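Local coordinates for probable TonB-dependent siderophore receptor PiuA (Acinetobacter baumannii, PDB 5FP1), which probably binds iron-chelating siderophores at the outer membrane in the first step of iron uptake, and may bind ferric enterobactin with micromolar affinity, at residues 296-301 / 322-327; 360-365 / 407-412; 106-111 / 263-268; 74-79 / 317-322. All blocks are in the same frame, centred on the assembly; numbering follows the deposited sequence.

Contact 1: residues 296-301 / 322-327; sequences KNDYVW and SAITDS. With C8E ((hydroxyethyloxy)tri(ethyloxy)octane), chain D.
Asn297 pairs with Thr325 and Tyr299 with Ala323 as the hydrogen-bonded rungs of an antiparallel ladder whose strand axes approach to 4.7 Å at 173°. Each pair exchanges two N-H···O=C bonds; that from Thr325 N to Asn297 O is 2.8 Å long. In the intervening non-hydrogen-bonded pairs the alpha carbons come closer together and offer C-H groups to the same carbonyls, as with Ser322 CA, 3.1 Å from Tyr299 O.

On the face carrying Asn297, Tyr299, Ala323 and Thr325, the phenol lies across the neighbouring strand. Tyr299 CG stands between its own backbone N and carbonyl carbon (chi1 69°), and the ring beyond it has Ala323 N over one face, 3.5 Å above the plane toward the rim. Its far end touches the methyl group, with Tyr299 CZ 3.4 Å from Ala323 CB, and the hydroxyl is hydrogen-bonded to Trp501 NE1. A water links Asn297 ND2, as its donor, to Thr325 OG1, while Asn297 OD1 accepts from Gln265 NE2.

The two strands, 284-304 and 315-341, form a hairpin of the transmembrane beta-barrel of TonB-dependent receptors, in which side chains alternate between the interior and the outer surface. Accordingly, the other face meets detergent: Ile324 CG2 lies 3.9 Å from C2 of C8E chain D. There Lys296 and Asp326 run side by side, pointing the same way, in a long salt bridge of 4.0 Å between NZ and OD2; the aspartate's stronger partner is Lys294, salt-bridged to OD1. Asp298 lies alongside Ile324, and its OD1 is hydrogen-bonded to Tyr365 OH.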
# COMPACT_ATOMS: atom_id res chain seq x y z
N LYS A 296 14.68 6.69 4.65
CA LYS A 296 15.27 7.61 3.68
C LYS A 296 14.83 7.29 2.27
O LYS A 296 14.65 6.13 1.92
CB LYS A 296 16.80 7.55 3.77
CG LYS A 296 17.29 7.85 5.18
CD LYS A 296 18.81 7.76 5.33
CE LYS A 296 19.49 8.87 4.55
NZ LYS A 296 20.80 9.24 5.17
N ASN A 297 14.67 8.33 1.46
CA ASN A 297 14.29 8.20 0.08
C ASN A 297 15.02 9.28 -0.68
O ASN A 297 15.03 10.46 -0.28
CB ASN A 297 12.76 8.35 -0.02
CG ASN A 297 12.17 7.89 -1.35
OD1 ASN A 297 12.80 7.18 -2.16
ND2 ASN A 297 10.90 8.27 -1.55
N ASP A 298 15.64 8.91 -1.79
CA ASP A 298 16.47 9.82 -2.57
C ASP A 298 16.28 9.42 -4.02
O ASP A 298 16.64 8.31 -4.40
CB ASP A 298 17.94 9.67 -2.13
CG ASP A 298 18.87 10.67 -2.79
OD1 ASP A 298 18.42 11.59 -3.49
OD2 ASP A 298 20.09 10.54 -2.59
N TYR A 299 15.63 10.28 -4.80
CA TYR A 299 15.24 9.90 -6.13
C TYR A 299 15.17 11.03 -7.15
O TYR A 299 14.92 12.20 -6.82
CB TYR A 299 13.91 9.13 -6.12
CG TYR A 299 12.69 9.94 -5.77
CD1 TYR A 299 12.11 10.82 -6.69
CD2 TYR A 299 12.09 9.81 -4.53
CE1 TYR A 299 10.97 11.54 -6.38
CE2 TYR A 299 10.96 10.54 -4.21
CZ TYR A 299 10.40 11.41 -5.13
OH TYR A 299 9.29 12.15 -4.76
N VAL A 300 15.40 10.62 -8.38
CA VAL A 300 15.17 11.41 -9.59
C VAL A 300 14.55 10.48 -10.62
O VAL A 300 15.12 9.43 -10.95
CB VAL A 300 16.49 11.96 -10.19
CG1 VAL A 300 16.24 12.54 -11.58
CG2 VAL A 300 17.07 13.02 -9.27
N TRP A 301 13.36 10.80 -11.11
CA TRP A 301 12.72 9.97 -12.13
C TRP A 301 12.01 10.84 -13.17
O TRP A 301 11.82 12.06 -12.97
CB TRP A 301 11.79 8.88 -11.54
CG TRP A 301 10.65 9.41 -10.86
CD1 TRP A 301 10.59 9.80 -9.54
CD2 TRP A 301 9.36 9.70 -11.42
NE1 TRP A 301 9.35 10.31 -9.27
CE2 TRP A 301 8.57 10.25 -10.40
CE3 TRP A 301 8.80 9.56 -12.70
CZ2 TRP A 301 7.24 10.66 -10.61
CZ3 TRP A 301 7.48 9.94 -12.90
CH2 TRP A 301 6.73 10.50 -11.87
N SER A 322 11.84 14.81 -8.41
CA SER A 322 12.83 14.43 -7.43
C SER A 322 12.35 14.72 -6.02
O SER A 322 11.43 15.53 -5.81
CB SER A 322 14.15 15.17 -7.65
OG SER A 322 14.07 16.51 -7.21
N ALA A 323 12.99 14.04 -5.07
CA ALA A 323 12.89 14.37 -3.65
C ALA A 323 14.04 13.71 -2.89
O ALA A 323 14.60 12.71 -3.33
CB ALA A 323 11.56 13.89 -3.07
N ILE A 324 14.36 14.28 -1.74
CA ILE A 324 15.31 13.71 -0.81
C ILE A 324 14.67 13.83 0.56
O ILE A 324 14.43 14.95 1.03
CB ILE A 324 16.64 14.50 -0.76
CG1 ILE A 324 17.20 14.75 -2.17
CG2 ILE A 324 17.65 13.76 0.12
CD1 ILE A 324 18.28 15.84 -2.20
N THR A 325 14.33 12.71 1.17
CA THR A 325 13.67 12.74 2.46
C THR A 325 14.44 11.91 3.47
O THR A 325 15.01 10.85 3.14
CB THR A 325 12.20 12.26 2.42
OG1 THR A 325 12.11 10.90 1.94
CG2 THR A 325 11.37 13.19 1.53
N ASP A 326 14.34 12.35 4.72
CA ASP A 326 14.97 11.63 5.84
C ASP A 326 14.05 11.77 7.03
O ASP A 326 13.83 12.87 7.54
CB ASP A 326 16.34 12.22 6.14
CG ASP A 326 17.10 11.42 7.21
OD1 ASP A 326 16.49 10.72 8.02
OD2 ASP A 326 18.33 11.53 7.26
N SER A 327 13.46 10.65 7.42
CA SER A 327 12.46 10.64 8.46
C SER A 327 12.84 9.72 9.62
O SER A 327 13.35 8.63 9.41
CB SER A 327 11.13 10.19 7.88
OG SER A 327 10.16 10.02 8.91
C1 C8E D . 17.29 14.87 3.91
C2 C8E D . 16.79 16.07 3.13
C3 C8E D . 17.96 17.00 2.86
C4 C8E D . 18.00 17.45 1.41
C5 C8E D . 18.69 18.79 1.24
C6 C8E D . 20.11 18.80 1.78
C7 C8E D . 20.73 20.16 1.52
C8 C8E D . 22.16 20.07 1.02
O9 C8E D . 22.63 21.39 0.79
O HOH W 1 9.85 10.09 0.56
O HOH W 2 8.69 14.37 -6.60

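Contact 2: residues 360-365 / 407-412; sequences TDKGGY and QARPDF. With C8E ((hydroxyethyloxy)tri(ethyloxy)octane), chain D; C8E ((hydroxyethyloxy)tri(ethyloxy)octane), chain G.
Lys362 faces two residues, Asp411 and Phe412, in a classic beta bulge: Lys362 O accepts from Asp411 N at 2.9 Å and from Phe412 N at 3.1 Å, both donors in the carbonyl plane. The register slips by one residue, and the short strand axes run at 138°.

On the sheet face carrying Phe412, the lysine side chain crosses the Phe412 ring obliquely, with Lys362 CB over the face 3.9 Å from the centroid in a CH-pi contact. A bend at chi2 (-91°) carries CD along the same face, to the rim at Phe412 CE2, and NZ reaches Asp411 OD2 at 2.9 Å from above the carboxylate plane. Strands 346-368 and 405-428 are neighbours in the receptor's beta-barrel. Arg409, on the same strand as the aspartate, grips it side-on: NE bonds OD1 at 2.8 Å, and NH2 bonds OD2 on its syn lone pair. Asp411 OD2 thus takes two cationic donors, which probably offsets the repulsion between Lys362 NZ and Arg409 NH2. The guanidinium lies over Gly364, whose missing side chain permits this close approach. Two detergent molecules lie against the outer side, around Asp361, Gly363 and Pro410, with C1 of C8E chain G 3.7 Å from Pro410 CB.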
# COMPACT_ATOMS: atom_id res chain seq x y z
N THR A 360 10.77 14.82 9.92
CA THR A 360 11.19 14.60 8.51
C THR A 360 11.86 15.84 7.99
O THR A 360 11.33 16.95 8.17
CB THR A 360 9.96 14.30 7.60
OG1 THR A 360 9.33 13.10 8.05
CG2 THR A 360 10.37 14.09 6.12
N ASP A 361 13.02 15.66 7.35
CA ASP A 361 13.65 16.67 6.52
C ASP A 361 13.37 16.37 5.05
O ASP A 361 13.46 15.22 4.62
CB ASP A 361 15.17 16.66 6.73
CG ASP A 361 15.59 17.24 8.09
OD1 ASP A 361 14.84 18.04 8.66
OD2 ASP A 361 16.70 16.92 8.57
N LYS A 362 13.03 17.39 4.27
CA LYS A 362 12.77 17.19 2.85
C LYS A 362 13.49 18.20 1.99
O LYS A 362 13.44 19.42 2.26
CB LYS A 362 11.26 17.25 2.56
CG LYS A 362 10.87 16.90 1.11
CD LYS A 362 10.82 18.08 0.15
CE LYS A 362 10.48 17.65 -1.27
NZ LYS A 362 10.47 18.74 -2.28
N GLY A 363 14.09 17.69 0.92
CA GLY A 363 14.69 18.53 -0.12
C GLY A 363 14.40 17.93 -1.49
O GLY A 363 13.61 16.96 -1.64
N GLY A 364 15.09 18.45 -2.48
CA GLY A 364 14.99 17.93 -3.84
C GLY A 364 16.20 18.41 -4.60
O GLY A 364 17.14 18.98 -3.99
N TYR A 365 16.18 18.22 -5.91
CA TYR A 365 17.34 18.54 -6.74
C TYR A 365 17.09 19.73 -7.63
O TYR A 365 16.00 19.85 -8.23
CB TYR A 365 17.82 17.34 -7.56
CG TYR A 365 18.46 16.26 -6.71
CD1 TYR A 365 19.77 16.37 -6.27
CD2 TYR A 365 17.72 15.16 -6.30
CE1 TYR A 365 20.34 15.39 -5.47
CE2 TYR A 365 18.29 14.18 -5.52
CZ TYR A 365 19.59 14.31 -5.09
OH TYR A 365 20.10 13.32 -4.27
N GLN A 407 22.05 19.32 -8.03
CA GLN A 407 22.50 19.80 -6.74
C GLN A 407 21.39 19.74 -5.72
O GLN A 407 20.30 20.26 -5.95
CB GLN A 407 22.97 21.24 -6.88
CG GLN A 407 23.45 21.87 -5.59
CD GLN A 407 24.35 23.07 -5.84
OE1 GLN A 407 25.51 22.92 -6.21
NE2 GLN A 407 23.80 24.26 -5.67
N ALA A 408 21.68 19.16 -4.57
CA ALA A 408 20.67 19.00 -3.53
C ALA A 408 20.26 20.37 -3.01
O ALA A 408 21.09 21.27 -2.90
CB ALA A 408 21.20 18.12 -2.41
N ARG A 409 18.98 20.52 -2.69
CA ARG A 409 18.40 21.78 -2.25
C ARG A 409 17.40 21.45 -1.11
O ARG A 409 16.50 20.67 -1.33
CB ARG A 409 17.62 22.42 -3.40
CG ARG A 409 16.89 23.72 -3.09
CD ARG A 409 15.72 23.99 -4.04
NE ARG A 409 14.72 22.94 -3.86
CZ ARG A 409 14.43 21.99 -4.74
NH1 ARG A 409 14.98 21.97 -5.95
NH2 ARG A 409 13.56 21.05 -4.40
N PRO A 410 17.54 22.07 0.08
CA PRO A 410 16.60 21.82 1.17
C PRO A 410 15.32 22.61 0.97
O PRO A 410 15.37 23.69 0.42
CB PRO A 410 17.37 22.30 2.42
CG PRO A 410 18.22 23.42 1.89
CD PRO A 410 18.59 23.05 0.46
N ASP A 411 14.17 22.06 1.37
CA ASP A 411 12.88 22.72 1.17
C ASP A 411 12.14 22.99 2.48
O ASP A 411 11.69 24.13 2.73
CB ASP A 411 11.96 21.94 0.23
CG ASP A 411 12.53 21.84 -1.17
OD1 ASP A 411 12.94 22.88 -1.74
OD2 ASP A 411 12.56 20.72 -1.72
N PHE A 412 12.00 21.98 3.32
CA PHE A 412 11.28 22.14 4.59
C PHE A 412 11.57 21.02 5.55
O PHE A 412 12.17 20.01 5.18
CB PHE A 412 9.76 22.24 4.39
CG PHE A 412 9.13 21.05 3.70
CD1 PHE A 412 8.85 19.90 4.38
CD2 PHE A 412 8.80 21.12 2.35
CE1 PHE A 412 8.27 18.79 3.74
CE2 PHE A 412 8.21 20.04 1.70
CZ PHE A 412 7.94 18.87 2.39
C1 C8E D . 17.29 14.87 3.91
C2 C8E D . 16.79 16.07 3.13
C3 C8E D . 17.96 17.00 2.86
C4 C8E D . 18.00 17.45 1.41
C5 C8E D . 18.69 18.79 1.24
C6 C8E D . 20.11 18.80 1.78
C7 C8E D . 20.73 20.16 1.52
C8 C8E D . 22.16 20.07 1.02
O9 C8E D . 22.63 21.39 0.79
C1 C8E G . 15.59 20.33 5.03
C2 C8E G . 15.57 21.10 6.34
C3 C8E G . 14.85 22.43 6.19
C4 C8E G . 14.85 23.28 7.45
C5 C8E G . 13.54 24.03 7.64
C6 C8E G . 13.73 25.35 8.41
C7 C8E G . 13.80 25.18 9.92
C8 C8E G . 13.78 26.55 10.60
O9 C8E G . 12.83 26.58 11.66

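Contact 3: residues 106-111 / 263-268; sequences SQNREM and DFQKQE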
# COMPACT_ATOMS: atom_id res chain seq x y z
N SER A 106 7.19 7.15 2.46
CA SER A 106 7.16 6.53 1.14
C SER A 106 8.26 5.47 0.99
O SER A 106 9.46 5.72 1.21
CB SER A 106 7.30 7.56 0.05
OG SER A 106 7.12 6.95 -1.22
N GLN A 107 7.82 4.29 0.58
CA GLN A 107 8.68 3.13 0.41
C GLN A 107 8.07 2.21 -0.64
O GLN A 107 6.84 2.22 -0.86
CB GLN A 107 8.74 2.31 1.71
CG GLN A 107 9.15 3.07 2.94
CD GLN A 107 8.83 2.34 4.24
OE1 GLN A 107 8.32 2.93 5.22
NE2 GLN A 107 9.19 1.09 4.28
N ASN A 108 8.91 1.41 -1.27
CA ASN A 108 8.47 0.26 -2.07
C ASN A 108 8.68 -0.98 -1.20
O ASN A 108 9.80 -1.50 -1.10
CB ASN A 108 9.30 0.18 -3.35
CG ASN A 108 9.21 1.46 -4.19
OD1 ASN A 108 8.15 2.03 -4.33
ND2 ASN A 108 10.32 1.87 -4.76
N ARG A 109 7.64 -1.40 -0.48
CA ARG A 109 7.82 -2.39 0.57
C ARG A 109 8.06 -3.79 -0.01
O ARG A 109 7.44 -4.16 -1.02
CB ARG A 109 6.62 -2.40 1.50
CG ARG A 109 6.51 -1.10 2.29
CD ARG A 109 5.13 -0.89 2.89
NE ARG A 109 5.03 0.38 3.61
CZ ARG A 109 4.94 1.57 3.05
NH1 ARG A 109 4.89 1.69 1.72
NH2 ARG A 109 4.90 2.66 3.82
N GLU A 110 8.96 -4.53 0.64
CA GLU A 110 9.32 -5.90 0.28
C GLU A 110 8.49 -6.93 1.01
O GLU A 110 7.93 -6.67 2.09
CB GLU A 110 10.79 -6.20 0.62
CG GLU A 110 11.70 -6.39 -0.59
CD GLU A 110 11.73 -7.83 -1.12
OE1 GLU A 110 11.28 -8.73 -0.40
OE2 GLU A 110 12.22 -8.04 -2.26
N MET A 111 8.48 -8.14 0.46
CA MET A 111 7.75 -9.25 1.10
C MET A 111 8.65 -10.22 1.88
O MET A 111 8.12 -11.14 2.50
CB MET A 111 6.97 -10.02 0.05
CG MET A 111 5.86 -9.21 -0.63
SD MET A 111 4.59 -8.65 0.53
CE MET A 111 3.81 -10.23 0.86
N ASP A 263 18.65 9.42 -13.84
CA ASP A 263 17.61 9.00 -12.91
C ASP A 263 18.16 7.95 -11.94
O ASP A 263 19.06 7.18 -12.29
CB ASP A 263 16.43 8.37 -13.66
CG ASP A 263 15.69 9.36 -14.57
OD1 ASP A 263 15.85 10.60 -14.46
OD2 ASP A 263 14.89 8.85 -15.37
N PHE A 264 17.60 7.89 -10.74
CA PHE A 264 18.02 6.90 -9.75
C PHE A 264 17.00 6.89 -8.63
O PHE A 264 16.22 7.83 -8.48
CB PHE A 264 19.42 7.21 -9.18
CG PHE A 264 19.49 8.55 -8.47
CD1 PHE A 264 19.19 8.66 -7.11
CD2 PHE A 264 19.81 9.69 -9.17
CE1 PHE A 264 19.19 9.90 -6.49
CE2 PHE A 264 19.85 10.92 -8.54
CZ PHE A 264 19.52 11.03 -7.21
N GLN A 265 17.02 5.84 -7.83
CA GLN A 265 16.28 5.86 -6.58
C GLN A 265 16.95 4.97 -5.59
O GLN A 265 17.24 3.81 -5.87
CB GLN A 265 14.82 5.42 -6.79
CG GLN A 265 13.97 5.40 -5.52
CD GLN A 265 12.48 5.62 -5.81
OE1 GLN A 265 11.98 5.21 -6.86
NE2 GLN A 265 11.78 6.31 -4.88
N LYS A 266 17.17 5.53 -4.41
CA LYS A 266 17.77 4.81 -3.31
C LYS A 266 16.91 4.98 -2.06
O LYS A 266 16.66 6.09 -1.59
CB LYS A 266 19.17 5.37 -3.05
CG LYS A 266 20.14 5.14 -4.20
CD LYS A 266 21.35 6.08 -4.11
CE LYS A 266 22.35 5.76 -5.20
NZ LYS A 266 23.60 6.56 -5.06
N GLN A 267 16.41 3.86 -1.56
CA GLN A 267 15.64 3.86 -0.34
C GLN A 267 16.43 3.12 0.72
O GLN A 267 17.11 2.12 0.43
CB GLN A 267 14.28 3.19 -0.58
CG GLN A 267 13.47 3.86 -1.68
CD GLN A 267 12.03 3.39 -1.75
OE1 GLN A 267 11.70 2.26 -1.40
NE2 GLN A 267 11.17 4.27 -2.21
N GLU A 268 16.26 3.55 1.95
CA GLU A 268 16.89 2.88 3.08
C GLU A 268 15.98 2.95 4.29
O GLU A 268 15.60 4.03 4.71
CB GLU A 268 18.24 3.51 3.40
CG GLU A 268 18.98 2.78 4.51
CD GLU A 268 20.34 3.41 4.85
OE1 GLU A 268 20.89 4.18 4.03
OE2 GLU A 268 20.85 3.14 5.94
O HOH W 3 12.11 0.07 0.11
O HOH W 4 9.52 3.76 -6.83
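Gln267 OE1 receives the backbone N-H of Asn108 across the boundary between plug and barrel, the interface at which a TonB-dependent receptor holds its globular plug inside the transmembrane pore. The bond from Asn108 N to Gln267 OE1 is 2.9 Å long and close to straight, 166° at the hydrogen, and it meets a lone pair in the plane of the carbonyl. Gln267 reaches inward from strand 264-279 with its chain extended beyond CG. The two side chains cross at about a right angle, yet their amide planes are only 25° apart; Asn108 ND2 lies 3.6 Å from Gln267 NE2, a contact and not a bond.

Water supplies the next shell. One molecule donates to both Asn108 O and Gln267 OE1, so that the glutamine oxygen is held by two protons, one from the plug backbone and one from solvent. A second water accepts from Asn108 ND2 and can donate to Gln265 OE1, though other acceptors compete for its protons.

Farther out, both partners are positioned by bonds of their own. The plug loop 106-111 is fixed on the two sides of Asn108 by backbone bonds of Gln107 with Asp83 and of Arg109 with Leu60, and Arg109 forms a salt bridge with Asp83. On the barrel strand, Gln267 N donates to Thr226 OG1. The Gln265 amide is turned to the plug as well, its NE2 hydrogen-bonded to Asn81 OD1.

Contact 4: residues 74-79 / 317-322; sequences AGEGGN and WHRLNS. With PO4 (phosphate ion), chain B.
The guanidinium of Arg319 lies beside Gly77 and Glu76, with Gly77 CA 4.0 Å from NH2 in an oblique approach, and a phosphate oxygen, O1, and a water near its plane at the edge. A weak bond of 2.9 Å joins Arg319 NH1 to phosphate O2. The side chain of Asn321 packs against the peptide between Glu76 and Gly77, its CG 3.7 Å from Glu76 C.

Glu76 OE1 stands 4.3 Å from Arg319 NH2, well out of the guanidinium plane, an attraction of charge alone. A water connects the two: it accepts from Arg319 NH2 and donates to Glu76 OE1 and to phosphate O4. The bent glutamate turns back on its own loop, where OE1 also accepts from Gly77 N at 2.6 Å. Arg319 NE is bonded in turn to Leu320 O at 2.9 Å, and NH1 forms a salt bridge with Asp306. The phosphate, probably from the crystallisation liquor, is also bonded to His700.

Waters provide the clear hydrogen-bonded links between plug and barrel; another accepts from Ser322 N and lies near Gly77 O. Plug loop 74-79, between strands 71-72 and 85-87, faces barrel strand 315-341, which is paired with strand 284-304 through backbone bonds such as that of Asn321 with Trp301.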
# COMPACT_ATOMS: atom_id res chain seq x y z
N ALA A 74 0.22 6.68 -8.60
CA ALA A 74 1.53 7.01 -9.12
C ALA A 74 2.03 8.30 -8.50
O ALA A 74 1.26 9.05 -7.89
CB ALA A 74 1.48 7.14 -10.62
N GLY A 75 3.33 8.55 -8.67
CA GLY A 75 3.96 9.76 -8.20
C GLY A 75 4.00 10.89 -9.20
O GLY A 75 3.71 10.71 -10.38
N GLU A 76 4.35 12.08 -8.73
CA GLU A 76 4.57 13.21 -9.63
C GLU A 76 5.49 14.22 -8.97
O GLU A 76 6.37 13.84 -8.21
CB GLU A 76 3.26 13.85 -10.08
CG GLU A 76 3.33 14.40 -11.50
CD GLU A 76 3.01 15.89 -11.56
OE1 GLU A 76 3.89 16.69 -11.16
OE2 GLU A 76 1.90 16.27 -12.00
N GLY A 77 5.37 15.49 -9.33
CA GLY A 77 6.30 16.49 -8.83
C GLY A 77 6.16 16.76 -7.35
O GLY A 77 7.16 17.06 -6.69
N GLY A 78 4.94 16.64 -6.84
CA GLY A 78 4.64 16.96 -5.46
C GLY A 78 4.24 15.79 -4.59
O GLY A 78 3.74 15.97 -3.48
N ASN A 79 4.44 14.56 -5.08
CA ASN A 79 4.22 13.39 -4.24
C ASN A 79 5.07 12.21 -4.65
O ASN A 79 5.27 12.00 -5.84
CB ASN A 79 2.75 13.01 -4.23
CG ASN A 79 2.29 12.45 -5.55
OD1 ASN A 79 2.23 13.15 -6.56
ND2 ASN A 79 1.89 11.18 -5.54
N TRP A 317 9.90 14.74 -23.80
CA TRP A 317 10.76 15.53 -22.92
C TRP A 317 10.92 14.82 -21.58
O TRP A 317 9.94 14.40 -20.99
CB TRP A 317 10.13 16.89 -22.67
CG TRP A 317 10.87 17.77 -21.72
CD1 TRP A 317 12.18 18.13 -21.79
CD2 TRP A 317 10.34 18.44 -20.57
NE1 TRP A 317 12.50 18.96 -20.75
CE2 TRP A 317 11.39 19.17 -19.98
CE3 TRP A 317 9.07 18.52 -19.99
CZ2 TRP A 317 11.22 19.96 -18.84
CZ3 TRP A 317 8.91 19.31 -18.85
CH2 TRP A 317 9.98 20.01 -18.30
N HIS A 318 12.16 14.68 -21.12
CA HIS A 318 12.45 13.99 -19.85
C HIS A 318 12.23 14.92 -18.64
O HIS A 318 13.19 15.29 -17.97
CB HIS A 318 13.90 13.53 -19.76
CG HIS A 318 14.33 12.51 -20.77
ND1 HIS A 318 13.81 11.23 -20.83
CD2 HIS A 318 15.30 12.57 -21.72
CE1 HIS A 318 14.43 10.55 -21.78
NE2 HIS A 318 15.33 11.34 -22.34
N ARG A 319 10.97 15.25 -18.32
CA ARG A 319 10.62 16.05 -17.16
C ARG A 319 11.15 15.40 -15.90
O ARG A 319 10.98 14.21 -15.71
CB ARG A 319 9.09 16.21 -17.04
CG ARG A 319 8.60 16.68 -15.68
CD ARG A 319 9.02 18.10 -15.28
NE ARG A 319 8.82 18.22 -13.83
CZ ARG A 319 7.70 18.63 -13.23
NH1 ARG A 319 6.68 19.09 -13.91
NH2 ARG A 319 7.65 18.61 -11.91
N LEU A 320 11.84 16.18 -15.07
CA LEU A 320 12.46 15.65 -13.85
C LEU A 320 11.53 15.83 -12.64
O LEU A 320 10.98 16.91 -12.44
CB LEU A 320 13.80 16.36 -13.56
CG LEU A 320 14.59 15.89 -12.33
CD1 LEU A 320 16.10 15.95 -12.62
CD2 LEU A 320 14.25 16.69 -11.10
N ASN A 321 11.39 14.75 -11.88
CA ASN A 321 10.75 14.72 -10.57
C ASN A 321 11.78 14.20 -9.59
O ASN A 321 12.56 13.30 -9.91
CB ASN A 321 9.53 13.80 -10.54
CG ASN A 321 8.33 14.36 -11.34
OD1 ASN A 321 8.09 15.55 -11.36
ND2 ASN A 321 7.62 13.51 -11.97
N SER A 322 11.84 14.81 -8.41
CA SER A 322 12.83 14.43 -7.43
C SER A 322 12.35 14.72 -6.02
O SER A 322 11.43 15.53 -5.81
CB SER A 322 14.15 15.17 -7.65
OG SER A 322 14.07 16.51 -7.21
P PO4 B . 3.14 19.46 -13.62
O1 PO4 B . 3.23 20.00 -15.03
O2 PO4 B . 3.94 18.18 -13.57
O3 PO4 B . 1.68 19.17 -13.25
O4 PO4 B . 3.72 20.47 -12.64
O HOH W 2 8.69 14.37 -6.60
O HOH W 5 5.16 19.53 -10.65
O HOH W 6 10.00 17.00 -8.20

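Three of the four contacts follow successive barrel strands: 264-279 carries contact 3, 284-304 and 315-341 make contact 1, and 346-368 begins contact 2. Contact 1 is thus the hub, its centre about 8 Å from that of contact 2, 9 Å from contact 3 and 12 Å from contact 4, with which it shares Ser322. Contacts 1 and 2 build the wall and share one detergent molecule, whereas contacts 3 and 4 join it to the plug, their centres about 16 Å apart. Along the chain, contact 3 is nested within the span closed by contact 4. One patch of barrel therefore faces membrane-mimicking detergent outside and two plug loops within.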